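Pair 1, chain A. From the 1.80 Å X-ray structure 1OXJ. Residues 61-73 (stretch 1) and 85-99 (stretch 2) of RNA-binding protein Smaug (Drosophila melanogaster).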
# COMPACT_ATOMS: atom_id res chain seq x y z
N LYS A 61 11.19 -3.74 -1.11
CA LYS A 61 10.40 -2.77 -0.37
C LYS A 61 9.05 -3.37 0.01
O LYS A 61 8.48 -3.01 1.03
CB LYS A 61 10.20 -1.49 -1.18
CG LYS A 61 11.49 -0.70 -1.38
CD LYS A 61 11.24 0.69 -1.93
CE LYS A 61 12.55 1.43 -2.11
NZ LYS A 61 12.34 2.82 -2.60
N LEU A 62 8.55 -4.28 -0.82
CA LEU A 62 7.28 -4.93 -0.52
C LEU A 62 7.45 -5.69 0.79
O LEU A 62 6.57 -5.68 1.65
CB LEU A 62 6.88 -5.92 -1.63
CG LEU A 62 6.33 -5.34 -2.93
CD1 LEU A 62 5.78 -6.49 -3.82
CD2 LEU A 62 5.21 -4.34 -2.61
N LYS A 63 8.60 -6.33 0.93
CA LYS A 63 8.87 -7.11 2.14
C LYS A 63 8.97 -6.25 3.38
O LYS A 63 8.79 -6.74 4.49
CB LYS A 63 10.16 -7.93 1.97
CG LYS A 63 10.16 -8.92 0.82
CD LYS A 63 11.42 -9.78 0.87
CE LYS A 63 11.80 -10.34 -0.49
NZ LYS A 63 12.34 -9.28 -1.40
N GLU A 64 9.25 -4.96 3.21
CA GLU A 64 9.37 -4.05 4.35
C GLU A 64 8.06 -3.39 4.76
O GLU A 64 7.99 -2.72 5.79
CB GLU A 64 10.40 -2.96 4.04
CG GLU A 64 11.84 -3.45 4.05
CD GLU A 64 12.18 -4.22 5.32
OE1 GLU A 64 11.95 -3.68 6.43
OE2 GLU A 64 12.68 -5.36 5.21
N ARG A 65 7.01 -3.59 3.97
CA ARG A 65 5.73 -2.97 4.28
C ARG A 65 5.26 -3.11 5.73
O ARG A 65 4.88 -2.12 6.35
CB ARG A 65 4.66 -3.51 3.34
CG ARG A 65 4.76 -2.95 1.92
CD ARG A 65 3.75 -3.60 1.01
NE ARG A 65 3.96 -5.05 0.93
CZ ARG A 65 3.15 -5.87 0.28
NH1 ARG A 65 2.09 -5.38 -0.35
NH2 ARG A 65 3.39 -7.18 0.26
N ALA A 66 5.29 -4.33 6.27
CA ALA A 66 4.84 -4.53 7.65
C ALA A 66 5.62 -3.66 8.64
O ALA A 66 5.04 -3.07 9.56
CB ALA A 66 4.96 -6.01 8.04
N ASN A 67 6.93 -3.60 8.47
CA ASN A 67 7.76 -2.79 9.36
C ASN A 67 7.45 -1.30 9.16
O ASN A 67 7.34 -0.54 10.12
CB ASN A 67 9.26 -3.04 9.10
CG ASN A 67 9.69 -4.46 9.43
OD1 ASN A 67 9.24 -5.03 10.42
ND2 ASN A 67 10.58 -5.02 8.62
N ILE A 68 7.33 -0.88 7.90
CA ILE A 68 7.03 0.51 7.60
C ILE A 68 5.70 0.91 8.24
O ILE A 68 5.62 1.94 8.91
CB ILE A 68 6.95 0.75 6.08
CG1 ILE A 68 8.34 0.63 5.46
CG2 ILE A 68 6.33 2.12 5.80
CD1 ILE A 68 8.34 0.51 3.95
N LEU A 69 4.67 0.10 8.03
CA LEU A 69 3.36 0.41 8.60
C LEU A 69 3.43 0.41 10.13
O LEU A 69 2.84 1.27 10.79
CB LEU A 69 2.31 -0.59 8.11
CG LEU A 69 2.00 -0.45 6.62
CD1 LEU A 69 1.21 -1.68 6.11
CD2 LEU A 69 1.21 0.83 6.39
N ASN A 70 4.16 -0.55 10.68
CA ASN A 70 4.31 -0.64 12.13
C ASN A 70 4.94 0.65 12.65
O ASN A 70 4.49 1.24 13.63
CB ASN A 70 5.19 -1.85 12.48
CG ASN A 70 5.40 -1.99 13.97
OD1 ASN A 70 4.45 -2.16 14.74
ND2 ASN A 70 6.67 -1.93 14.40
N ARG A 71 6.00 1.08 11.97
CA ARG A 71 6.72 2.30 12.34
C ARG A 71 5.82 3.53 12.27
O ARG A 71 5.81 4.35 13.19
CB ARG A 71 7.91 2.50 11.40
CG ARG A 71 8.79 3.68 11.77
CD ARG A 71 9.14 4.49 10.54
NE ARG A 71 9.71 3.67 9.48
CZ ARG A 71 9.99 4.14 8.26
NH1 ARG A 71 9.76 5.41 7.97
NH2 ARG A 71 10.50 3.33 7.34
N VAL A 72 5.09 3.67 11.17
CA VAL A 72 4.20 4.82 11.01
C VAL A 72 3.15 4.82 12.11
O VAL A 72 2.87 5.86 12.71
CB VAL A 72 3.51 4.80 9.62
CG1 VAL A 72 2.39 5.84 9.57
CG2 VAL A 72 4.54 5.07 8.54
N GLU A 73 2.58 3.66 12.38
CA GLU A 73 1.58 3.56 13.43
C GLU A 73 2.17 4.11 14.73
O GLU A 73 1.59 4.98 15.38
CB GLU A 73 1.18 2.10 13.65
CG GLU A 73 0.18 1.89 14.78
CD GLU A 73 -0.13 0.43 15.03
OE1 GLU A 73 -0.38 -0.30 14.05
OE2 GLU A 73 -0.12 0.02 16.21
N THR A 85 3.99 13.20 6.34
CA THR A 85 4.95 12.11 6.18
C THR A 85 4.24 10.76 6.12
O THR A 85 4.54 9.94 5.25
CB THR A 85 5.96 12.07 7.35
OG1 THR A 85 6.73 13.28 7.36
CG2 THR A 85 6.90 10.86 7.21
N ALA A 86 3.32 10.54 7.05
CA ALA A 86 2.58 9.28 7.10
C ALA A 86 1.82 9.05 5.79
O ALA A 86 1.77 7.93 5.28
CB ALA A 86 1.60 9.29 8.28
N VAL A 87 1.23 10.11 5.24
CA VAL A 87 0.47 9.95 4.01
C VAL A 87 1.40 9.68 2.82
O VAL A 87 1.03 8.99 1.87
CB VAL A 87 -0.42 11.19 3.75
CG1 VAL A 87 -1.08 11.10 2.39
CG2 VAL A 87 -1.50 11.27 4.84
N GLU A 88 2.62 10.21 2.88
CA GLU A 88 3.59 9.99 1.81
C GLU A 88 3.97 8.50 1.83
O GLU A 88 4.03 7.85 0.77
CB GLU A 88 4.84 10.84 2.02
CG GLU A 88 5.81 10.81 0.85
CD GLU A 88 7.07 11.62 1.11
OE1 GLU A 88 6.96 12.79 1.55
OE2 GLU A 88 8.17 11.07 0.87
N GLU A 89 4.22 7.96 3.01
CA GLU A 89 4.54 6.54 3.14
C GLU A 89 3.40 5.70 2.57
O GLU A 89 3.63 4.79 1.76
CB GLU A 89 4.76 6.15 4.61
CG GLU A 89 6.01 6.76 5.26
CD GLU A 89 7.30 6.13 4.76
OE1 GLU A 89 8.37 6.53 5.24
OE2 GLU A 89 7.24 5.25 3.88
N LEU A 90 2.17 5.99 2.99
CA LEU A 90 1.02 5.23 2.52
C LEU A 90 0.90 5.24 1.00
O LEU A 90 0.51 4.24 0.39
CB LEU A 90 -0.28 5.76 3.13
CG LEU A 90 -0.43 5.61 4.65
CD1 LEU A 90 -1.73 6.27 5.09
CD2 LEU A 90 -0.42 4.13 5.05
N THR A 91 1.24 6.36 0.39
CA THR A 91 1.17 6.52 -1.06
C THR A 91 1.95 5.43 -1.80
O THR A 91 1.54 4.98 -2.88
CB THR A 91 1.72 7.89 -1.47
OG1 THR A 91 0.79 8.91 -1.04
CG2 THR A 91 1.91 7.97 -2.97
N ASN A 92 3.06 5.00 -1.21
CA ASN A 92 3.90 3.99 -1.84
C ASN A 92 3.52 2.57 -1.46
O ASN A 92 4.22 1.62 -1.82
CB ASN A 92 5.37 4.24 -1.47
CG ASN A 92 5.84 5.60 -1.95
OD1 ASN A 92 5.67 5.94 -3.12
ND2 ASN A 92 6.45 6.37 -1.06
N ILE A 93 2.41 2.42 -0.75
CA ILE A 93 1.97 1.09 -0.34
C ILE A 93 0.57 0.77 -0.86
O ILE A 93 0.25 -0.39 -1.18
CB ILE A 93 1.98 0.97 1.21
CG1 ILE A 93 3.42 1.06 1.72
CG2 ILE A 93 1.32 -0.34 1.65
CD1 ILE A 93 3.52 0.97 3.24
N VAL A 94 -0.26 1.80 -0.97
CA VAL A 94 -1.65 1.61 -1.38
C VAL A 94 -1.89 0.84 -2.68
O VAL A 94 -2.89 0.12 -2.80
CB VAL A 94 -2.38 2.97 -1.45
CG1 VAL A 94 -1.85 3.80 -2.62
CG2 VAL A 94 -3.89 2.74 -1.53
N LEU A 95 -0.97 0.94 -3.63
CA LEU A 95 -1.12 0.24 -4.91
C LEU A 95 -0.41 -1.10 -4.98
O LEU A 95 -0.53 -1.82 -5.98
CB LEU A 95 -0.61 1.11 -6.06
CG LEU A 95 -1.26 2.49 -6.20
CD1 LEU A 95 -0.71 3.18 -7.44
CD2 LEU A 95 -2.77 2.35 -6.29
N THR A 96 0.33 -1.45 -3.93
CA THR A 96 1.05 -2.73 -3.92
C THR A 96 0.13 -3.93 -3.74
O THR A 96 -0.94 -3.82 -3.16
CB THR A 96 2.10 -2.77 -2.78
OG1 THR A 96 1.44 -2.74 -1.51
CG2 THR A 96 3.05 -1.59 -2.88
N PRO A 97 0.55 -5.10 -4.25
CA PRO A 97 -0.23 -6.34 -4.15
C PRO A 97 -0.42 -6.72 -2.69
O PRO A 97 0.56 -6.89 -1.95
CB PRO A 97 0.62 -7.36 -4.91
CG PRO A 97 1.38 -6.52 -5.89
CD PRO A 97 1.76 -5.31 -5.08
N MET A 98 -1.67 -6.85 -2.27
CA MET A 98 -1.99 -7.22 -0.91
C MET A 98 -2.98 -8.37 -0.88
O MET A 98 -3.97 -8.38 -1.61
CB MET A 98 -2.61 -6.03 -0.15
CG MET A 98 -1.68 -4.85 0.09
SD MET A 98 -2.47 -3.56 1.16
CE MET A 98 -2.28 -2.09 0.15
N LYS A 99 -2.70 -9.35 -0.03
CA LYS A 99 -3.58 -10.49 0.11
C LYS A 99 -4.81 -10.06 0.88
O LYS A 99 -4.81 -9.02 1.54
CB LYS A 99 -2.88 -11.60 0.89
CG LYS A 99 -1.60 -12.12 0.24
CD LYS A 99 -1.06 -13.34 0.96
CE LYS A 99 -1.88 -14.58 0.66
NZ LYS A 99 -1.27 -15.81 1.23

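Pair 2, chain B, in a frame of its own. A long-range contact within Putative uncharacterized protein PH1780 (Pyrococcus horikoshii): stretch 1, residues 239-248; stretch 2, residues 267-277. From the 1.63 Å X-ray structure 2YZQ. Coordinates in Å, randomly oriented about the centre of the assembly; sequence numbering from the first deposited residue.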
# COMPACT_ATOMS: atom_id res chain seq x y z
N THR B 239 -4.31 -18.07 1.17
CA THR B 239 -4.56 -17.67 -0.21
C THR B 239 -4.58 -16.16 -0.43
O THR B 239 -4.80 -15.38 0.50
CB THR B 239 -5.90 -18.23 -0.72
OG1 THR B 239 -6.98 -17.66 0.04
CG2 THR B 239 -5.93 -19.75 -0.58
N VAL B 240 -4.33 -15.77 -1.67
CA VAL B 240 -4.33 -14.37 -2.07
C VAL B 240 -5.71 -13.81 -1.75
O VAL B 240 -5.85 -12.66 -1.34
CB VAL B 240 -4.06 -14.23 -3.58
CG1 VAL B 240 -4.28 -12.79 -4.03
CG2 VAL B 240 -2.63 -14.65 -3.88
N HIS B 241 -6.74 -14.63 -1.95
CA HIS B 241 -8.10 -14.22 -1.68
C HIS B 241 -8.29 -13.85 -0.21
O HIS B 241 -8.74 -12.75 0.11
CB HIS B 241 -9.07 -15.35 -2.04
CG HIS B 241 -10.50 -15.06 -1.71
ND1 HIS B 241 -11.21 -14.05 -2.30
CD2 HIS B 241 -11.35 -15.67 -0.84
CE1 HIS B 241 -12.44 -14.03 -1.82
NE2 HIS B 241 -12.55 -15.01 -0.93
N GLU B 242 -7.92 -14.76 0.70
CA GLU B 242 -8.09 -14.48 2.12
C GLU B 242 -7.25 -13.29 2.59
O GLU B 242 -7.71 -12.50 3.41
CB GLU B 242 -7.78 -15.71 2.97
CG GLU B 242 -7.92 -15.44 4.46
CD GLU B 242 -7.92 -16.69 5.31
OE1 GLU B 242 -7.31 -17.70 4.91
OE2 GLU B 242 -8.54 -16.64 6.40
N VAL B 243 -6.03 -13.17 2.10
CA VAL B 243 -5.19 -12.05 2.50
C VAL B 243 -5.86 -10.74 2.06
O VAL B 243 -5.94 -9.78 2.83
CB VAL B 243 -3.78 -12.14 1.88
CG1 VAL B 243 -3.01 -10.86 2.16
CG2 VAL B 243 -3.04 -13.33 2.48
N ALA B 244 -6.36 -10.70 0.83
CA ALA B 244 -7.01 -9.50 0.33
C ALA B 244 -8.28 -9.21 1.14
O ALA B 244 -8.59 -8.05 1.43
CB ALA B 244 -7.35 -9.66 -1.14
N LEU B 245 -9.01 -10.26 1.50
CA LEU B 245 -10.22 -10.09 2.29
C LEU B 245 -9.89 -9.41 3.61
O LEU B 245 -10.62 -8.52 4.05
CB LEU B 245 -10.88 -11.45 2.55
CG LEU B 245 -11.87 -11.95 1.49
CD1 LEU B 245 -13.18 -11.21 1.63
CD2 LEU B 245 -11.29 -11.77 0.11
N LYS B 246 -8.80 -9.84 4.24
CA LYS B 246 -8.38 -9.26 5.51
C LYS B 246 -7.90 -7.82 5.33
O LYS B 246 -8.20 -6.95 6.15
CB LYS B 246 -7.27 -10.11 6.14
CG LYS B 246 -7.72 -11.50 6.57
CD LYS B 246 -6.58 -12.28 7.21
CE LYS B 246 -7.01 -13.67 7.66
NZ LYS B 246 -8.01 -13.62 8.77
N MET B 247 -7.15 -7.57 4.27
CA MET B 247 -6.66 -6.22 4.00
C MET B 247 -7.83 -5.27 3.82
O MET B 247 -7.81 -4.14 4.32
CB MET B 247 -5.77 -6.21 2.75
CG MET B 247 -4.46 -6.95 2.92
SD MET B 247 -3.46 -6.91 1.42
CE MET B 247 -1.85 -7.35 2.09
N ALA B 248 -8.85 -5.72 3.10
CA ALA B 248 -10.03 -4.90 2.86
C ALA B 248 -10.86 -4.72 4.13
O ALA B 248 -11.27 -3.60 4.46
CB ALA B 248 -10.89 -5.54 1.76
N LEU B 267 6.49 -10.93 5.48
CA LEU B 267 5.45 -9.93 5.46
C LEU B 267 4.79 -9.94 4.09
O LEU B 267 5.48 -9.99 3.08
CB LEU B 267 6.06 -8.54 5.71
CG LEU B 267 5.11 -7.34 5.77
CD1 LEU B 267 4.29 -7.41 7.05
CD2 LEU B 267 5.90 -6.04 5.71
N ILE B 268 3.46 -9.95 4.05
CA ILE B 268 2.78 -9.90 2.76
C ILE B 268 2.12 -8.53 2.67
O ILE B 268 1.19 -8.22 3.42
CB ILE B 268 1.75 -11.06 2.58
CG1 ILE B 268 1.12 -10.97 1.18
CG2 ILE B 268 0.67 -11.02 3.67
CD1 ILE B 268 2.11 -11.25 0.06
N ARG B 269 2.64 -7.69 1.77
CA ARG B 269 2.13 -6.34 1.56
C ARG B 269 1.17 -6.38 0.38
O ARG B 269 1.21 -7.31 -0.43
CB ARG B 269 3.28 -5.38 1.19
CG ARG B 269 4.43 -5.32 2.20
CD ARG B 269 5.56 -4.48 1.62
NE ARG B 269 6.10 -5.11 0.42
CZ ARG B 269 6.76 -4.48 -0.55
NH1 ARG B 269 6.98 -3.17 -0.46
NH2 ARG B 269 7.19 -5.16 -1.60
N ASP B 270 0.30 -5.38 0.29
CA ASP B 270 -0.63 -5.33 -0.83
C ASP B 270 0.18 -5.28 -2.12
O ASP B 270 -0.18 -5.90 -3.12
CB ASP B 270 -1.57 -4.11 -0.72
CG ASP B 270 -0.85 -2.79 -0.39
OD1 ASP B 270 0.39 -2.71 -0.49
OD2 ASP B 270 -1.55 -1.81 -0.05
N PHE B 271 1.30 -4.57 -2.08
CA PHE B 271 2.18 -4.41 -3.23
C PHE B 271 2.74 -5.76 -3.69
O PHE B 271 2.99 -5.96 -4.88
CB PHE B 271 3.33 -3.47 -2.87
CG PHE B 271 3.92 -2.75 -4.06
CD1 PHE B 271 3.20 -1.75 -4.70
CD2 PHE B 271 5.19 -3.06 -4.52
CE1 PHE B 271 3.74 -1.06 -5.79
CE2 PHE B 271 5.74 -2.38 -5.62
CZ PHE B 271 5.01 -1.38 -6.25
N ASP B 272 2.92 -6.68 -2.75
CA ASP B 272 3.46 -8.00 -3.09
C ASP B 272 2.45 -8.84 -3.85
O ASP B 272 2.81 -9.71 -4.63
CB ASP B 272 3.89 -8.74 -1.82
CG ASP B 272 5.06 -8.08 -1.13
OD1 ASP B 272 6.06 -7.79 -1.82
OD2 ASP B 272 5.00 -7.84 0.10
N LEU B 273 1.17 -8.58 -3.60
CA LEU B 273 0.11 -9.32 -4.28
C LEU B 273 0.07 -8.99 -5.77
O LEU B 273 -0.43 -9.78 -6.57
CB LEU B 273 -1.23 -9.03 -3.61
CG LEU B 273 -1.32 -9.56 -2.17
CD1 LEU B 273 -2.67 -9.21 -1.57
CD2 LEU B 273 -1.11 -11.07 -2.17
N LEU B 274 0.61 -7.84 -6.15
CA LEU B 274 0.63 -7.44 -7.56
C LEU B 274 1.43 -8.45 -8.38
O LEU B 274 1.17 -8.65 -9.57
CB LEU B 274 1.25 -6.05 -7.72
CG LEU B 274 0.54 -4.88 -7.04
CD1 LEU B 274 1.35 -3.62 -7.24
CD2 LEU B 274 -0.86 -4.71 -7.62
N LYS B 275 2.41 -9.08 -7.75
CA LYS B 275 3.24 -10.05 -8.43
C LYS B 275 2.45 -11.26 -8.93
O LYS B 275 2.87 -11.97 -9.85
CB LYS B 275 4.37 -10.50 -7.51
CG LYS B 275 5.22 -9.34 -7.00
CD LYS B 275 6.38 -9.83 -6.15
CE LYS B 275 5.90 -10.54 -4.90
NZ LYS B 275 7.06 -11.12 -4.15
N VAL B 276 1.30 -11.50 -8.31
CA VAL B 276 0.44 -12.61 -8.70
C VAL B 276 -0.09 -12.39 -10.11
O VAL B 276 -0.27 -13.34 -10.88
CB VAL B 276 -0.75 -12.75 -7.73
CG1 VAL B 276 -1.68 -13.86 -8.20
CG2 VAL B 276 -0.25 -13.03 -6.33
N LEU B 277 -0.33 -11.13 -10.46
CA LEU B 277 -0.85 -10.77 -11.78
C LEU B 277 0.17 -10.93 -12.90
O LEU B 277 -0.19 -10.97 -14.07
CB LEU B 277 -1.37 -9.33 -11.77
CG LEU B 277 -2.71 -9.12 -11.05
CD1 LEU B 277 -2.95 -7.63 -10.84
CD2 LEU B 277 -3.82 -9.74 -11.88

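A helix packed against a second segment that coils beside it forms the common framework of pair 1 and pair 2: fourteen central residues superpose with an RMSD of 0.7 Å over N, CA and C. The first stretches follow one another closely, A:Arg65 through A:Glu73 lying on B:Val240 through B:Ala248, while in the second stretches A:Glu89 to A:Thr96 match B:Arg269 to B:Val276. The fit is tightest there at A:Ile93 and B:Leu273, whose CA atoms fall 0.4 Å apart.

Those two residues illustrate the principle that a shared backbone arrangement may hold the same apolar centre with different side chains around it. Each points its CA-to-CB bond toward the partner helix, with chi1 m and chi2 t. The facing position matches equally well: A:Ile68 and B:Val243 differ in size, yet their side-chain centres lie only 0.3 Å apart. A:Ile68 CG2 meets A:Ile93 CD1 at 4.0 Å, and B:Val243 CG1 meets B:Leu273 CD1 at 4.1 Å.

One turn earlier the solutions part. A:Arg65 lays its aliphatic portion along the hydrophobic centre, CD lying 4.1 Å from A:Ile93 CG2, and carries its guanidinium onward to polar atoms. Its NH1 donates hydrogen bonds to A:Pro97 O (2.7 Å) and A:Thr96 OG1 (3.0 Å), both at the guanidinium edge, while A:Arg65 NE is held by A:Leu62 O at 2.8 Å. A buried charge is thus accommodated by nearby oxygens. In pair 2, the matching B:Val240 needs no such partners: its CG1 packs on B:Leu273 CD2 at 4.1 Å and its CG2 on B:Val276 CG2 at 3.8 Å. B:Val276 matches A:Thr96, so a polar pair in one structure is an apolar pair in the other.

One turn later, A:Val72 touches A:Ala86 through CG1 and CB, 3.8 Å apart, whereas the longer B:Met247 reaches back to the centre, its SD 3.9 Å from B:Leu273 CD1. Its CE also lies 3.4 Å from B:Ile268 O, a contact with the backbone of the strand that leads into the second stretch of pair 2.

Charge is distributed differently as well. A:Arg71 NH1 and A:Glu89 OE1 form a salt bridge across pair 1, at 3.3 Å with a weak hydrogen bond. B:Arg269, matched to A:Glu89, has its CA-to-CB bond directed away from the helix and instead bridges within its own stretch, from NH2 to B:Asp272 OD1 at 2.9 Å. No hydrogen bond joins the two stretches of pair 2.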